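Long-range contact in dihydrodipicolinate synthase (Bacteroides thetaiotaomicron, PDB 4XKY), which probably condenses pyruvate with aspartate semialdehyde through a Schiff base in lysine biosynthesis: residues A[10-15]-A[40-45]. Residues are numbered along the deposited sequence; the frame is centred on the assembly and turned at random.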
ATOM      1  N   PRO A  10      -7.836 -12.987 -26.646  1.00 33.46           N
ATOM      2  CA  PRO A  10      -6.688 -12.106 -26.538  1.00 31.60           C
ATOM      3  C   PRO A  10      -7.087 -10.670 -26.331  1.00 30.86           C
ATOM      4  O   PRO A  10      -7.980 -10.173 -27.032  1.00 31.27           O
ATOM      5  CB  PRO A  10      -5.980 -12.243 -27.885  1.00 33.18           C
ATOM      6  CG  PRO A  10      -6.958 -12.891 -28.791  1.00 34.29           C
ATOM      7  CD  PRO A  10      -7.912 -13.657 -27.953  1.00 33.26           C
ATOM      8  N   PRO A  11      -6.441 -10.016 -25.358  1.00 29.60           N
ATOM      9  CA  PRO A  11      -6.473  -8.580 -25.223  1.00 29.07           C
ATOM     10  C   PRO A  11      -5.528  -8.003 -26.271  1.00 28.03           C
ATOM     11  O   PRO A  11      -4.294  -8.023 -26.104  1.00 26.07           O
ATOM     12  CB  PRO A  11      -5.957  -8.347 -23.796  1.00 28.88           C
ATOM     13  CG  PRO A  11      -5.004  -9.480 -23.562  1.00 29.53           C
ATOM     14  CD  PRO A  11      -5.437 -10.622 -24.473  1.00 29.59           C
ATOM     15  N   LEU A  12      -6.104  -7.530 -27.369  1.00 27.75           N
ATOM     16  CA  LEU A  12      -5.301  -6.998 -28.455  1.00 27.63           C
ATOM     17  C   LEU A  12      -4.437  -5.821 -28.014  1.00 26.10           C
ATOM     18  O   LEU A  12      -4.872  -4.973 -27.256  1.00 25.76           O
ATOM     19  CB  LEU A  12      -6.171  -6.553 -29.626  1.00 29.74           C
ATOM     20  CG  LEU A  12      -6.607  -7.614 -30.636  1.00 31.72           C
ATOM     21  CD1 LEU A  12      -7.464  -8.636 -29.932  1.00 33.08           C
ATOM     22  CD2 LEU A  12      -7.427  -6.980 -31.735  1.00 33.22           C
ATOM     23  N   VAL A  13      -3.207  -5.770 -28.527  1.00 25.12           N
ATOM     24  CA  VAL A  13      -2.441  -4.543 -28.503  1.00 24.81           C
ATOM     25  C   VAL A  13      -3.149  -3.559 -29.432  1.00 25.45           C
ATOM     26  O   VAL A  13      -3.924  -3.972 -30.318  1.00 24.08           O
ATOM     27  CB  VAL A  13      -0.957  -4.745 -28.923  1.00 24.87           C
ATOM     28  CG1 VAL A  13      -0.248  -5.706 -27.982  1.00 24.36           C
ATOM     29  CG2 VAL A  13      -0.830  -5.275 -30.326  1.00 25.00           C
ATOM     30  N   THR A  14      -2.943  -2.270 -29.172  1.00 24.71           N
ATOM     31  CA  THR A  14      -3.417  -1.209 -30.038  1.00 24.90           C
ATOM     32  C   THR A  14      -2.178  -0.853 -30.851  1.00 25.72           C
ATOM     33  O   THR A  14      -1.287  -0.191 -30.354  1.00 24.54           O
ATOM     34  CB  THR A  14      -3.971  -0.003 -29.237  1.00 26.00           C
ATOM     35  OG1 THR A  14      -5.062  -0.426 -28.386  1.00 24.63           O
ATOM     36  CG2 THR A  14      -4.457   1.096 -30.188  1.00 25.74           C
ATOM     37  N   PRO A  15      -2.077  -1.364 -32.087  1.00 26.35           N
ATOM     38  CA  PRO A  15      -0.876  -1.074 -32.891  1.00 26.81           C
ATOM     39  C   PRO A  15      -0.876   0.366 -33.332  1.00 26.35           C
ATOM     40  O   PRO A  15      -1.924   0.893 -33.717  1.00 26.90           O
ATOM     41  CB  PRO A  15      -0.975  -2.018 -34.079  1.00 27.91           C
ATOM     42  CG  PRO A  15      -2.236  -2.790 -33.928  1.00 27.52           C
ATOM     43  CD  PRO A  15      -3.046  -2.203 -32.803  1.00 27.25           C
ATOM     44  N   HIS A  40     -11.284 -17.286 -29.707  1.00 37.77           N
ATOM     45  CA  HIS A  40     -12.755 -17.254 -29.662  1.00 41.43           C
ATOM     46  C   HIS A  40     -13.359 -15.879 -29.572  1.00 37.53           C
ATOM     47  O   HIS A  40     -14.536 -15.740 -29.765  1.00 37.93           O
ATOM     48  CB  HIS A  40     -13.278 -18.145 -28.531  1.00 45.54           C
ATOM     49  CG  HIS A  40     -12.696 -19.518 -28.567  1.00 51.78           C
ATOM     50  ND1 HIS A  40     -13.431 -20.634 -28.899  1.00 54.96           N
ATOM     51  CD2 HIS A  40     -11.421 -19.943 -28.379  1.00 55.88           C
ATOM     52  CE1 HIS A  40     -12.641 -21.694 -28.889  1.00 59.38           C
ATOM     53  NE2 HIS A  40     -11.417 -21.302 -28.573  1.00 61.04           N
ATOM     54  N   ALA A  41     -12.565 -14.861 -29.289  1.00 35.50           N
ATOM     55  CA  ALA A  41     -13.069 -13.504 -29.279  1.00 34.17           C
ATOM     56  C   ALA A  41     -11.904 -12.563 -29.293  1.00 34.07           C
ATOM     57  O   ALA A  41     -10.771 -12.986 -29.131  1.00 35.43           O
ATOM     58  CB  ALA A  41     -13.936 -13.258 -28.051  1.00 34.74           C
ATOM     59  N   LEU A  42     -12.199 -11.293 -29.523  1.00 33.26           N
ATOM     60  CA  LEU A  42     -11.223 -10.212 -29.479  1.00 32.68           C
ATOM     61  C   LEU A  42     -11.631  -9.216 -28.413  1.00 32.93           C
ATOM     62  O   LEU A  42     -12.789  -8.770 -28.379  1.00 35.93           O
ATOM     63  CB  LEU A  42     -11.210  -9.474 -30.812  1.00 33.76           C
ATOM     64  CG  LEU A  42     -11.101 -10.353 -32.058  1.00 35.42           C
ATOM     65  CD1 LEU A  42     -11.156  -9.478 -33.300  1.00 37.48           C
ATOM     66  CD2 LEU A  42      -9.815 -11.152 -32.062  1.00 34.30           C
ATOM     67  N   PHE A  43     -10.676  -8.855 -27.565  1.00 31.73           N
ATOM     68  CA  PHE A  43     -10.899  -7.935 -26.486  1.00 30.71           C
ATOM     69  C   PHE A  43     -10.063  -6.697 -26.748  1.00 30.43           C
ATOM     70  O   PHE A  43      -8.827  -6.767 -26.792  1.00 28.47           O
ATOM     71  CB  PHE A  43     -10.549  -8.600 -25.157  1.00 32.65           C
ATOM     72  CG  PHE A  43     -10.610  -7.674 -23.982  1.00 36.26           C
ATOM     73  CD1 PHE A  43     -11.637  -6.747 -23.850  1.00 39.50           C
ATOM     74  CD2 PHE A  43      -9.626  -7.707 -23.010  1.00 39.69           C
ATOM     75  CE1 PHE A  43     -11.663  -5.876 -22.769  1.00 41.96           C
ATOM     76  CE2 PHE A  43      -9.659  -6.846 -21.915  1.00 40.26           C
ATOM     77  CZ  PHE A  43     -10.680  -5.932 -21.799  1.00 40.82           C
ATOM     78  N   VAL A  44     -10.727  -5.566 -26.988  1.00 30.46           N
ATOM     79  CA  VAL A  44      -9.980  -4.347 -27.272  1.00 30.29           C
ATOM     80  C   VAL A  44     -10.029  -3.347 -26.136  1.00 28.52           C
ATOM     81  O   VAL A  44     -10.995  -3.300 -25.366  1.00 25.91           O
ATOM     82  CB  VAL A  44     -10.379  -3.667 -28.587  1.00 32.06           C
ATOM     83  CG1 VAL A  44     -10.275  -4.664 -29.742  1.00 32.28           C
ATOM     84  CG2 VAL A  44     -11.774  -3.075 -28.528  1.00 33.02           C
ATOM     85  N   LEU A  45      -8.955  -2.559 -26.096  1.00 27.58           N
ATOM     86  CA  LEU A  45      -8.724  -1.497 -25.125  1.00 28.96           C
ATOM     87  C   LEU A  45      -8.525  -1.970 -23.682  1.00 27.72           C
ATOM     88  O   LEU A  45      -8.802  -1.249 -22.749  1.00 27.68           O
ATOM     89  CB  LEU A  45      -9.834  -0.433 -25.232  1.00 30.77           C
ATOM     90  CG  LEU A  45      -9.889   0.245 -26.604  1.00 31.88           C
ATOM     91  CD1 LEU A  45     -10.963   1.313 -26.612  1.00 32.93           C
ATOM     92  CD2 LEU A  45      -8.568   0.883 -26.983  1.00 33.40           C
TER
HETATM   93  O   HOH W   1      -6.553  -2.718 -27.810  1.00 25.64           O
HETATM   94  O   HOH W   2      -6.829  -5.219 -25.247  1.00 30.54           O
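Two backbone hydrogen bonds define the close end of this contact, both centred on F43. F43 N donates to P10 O at 3.0 Å, lying in the plane of that carbonyl, and L12 N donates to F43 O at 2.9 Å, almost along the C=O axis (164°). This pattern is a single parallel-type bridge between P11 and F43; between its bonds P11 CA also makes a CA-H...O contact to F43 O at 3.4 Å. On one side of the bridge, F43 has CG anti to its backbone N (chi1 174°), and P11 CB meets ring atom CD2 obliquely at 3.8 Å. On the other, the L12 fork straddles two strand residues: CD1 touches L42 CB at 3.9 Å, whereas CD2 runs alongside V44 CG1. I31 and L34 of helix 24-36 pack on L12, and M62 of helix 56-70 on V44.

Beyond L12 the backbones diverge, the CA distance reaching 7.2 Å at T14 and L45, and water-mediated bonds replace direct pairing. One water donates to L12 O and T14 OG1 and accepts from L45 N (3.0 Å); a second joins L12 O to F43 O. L12 O is therefore gripped by two waters, while T14 OG1 also hydrogen-bonds G49 O. Strand 42-44 continues into the sheet through backbone bonds of L42 and V44 to L77, and the F43 side chain lies close to V208 and K164, the predicted pyruvate-binding and Schiff-base residues. A single bridge between the loop following the first strand and the second strand, where the parallel sheet closes on itself, is characteristic of this family's TIM barrel, here beside the predicted active site.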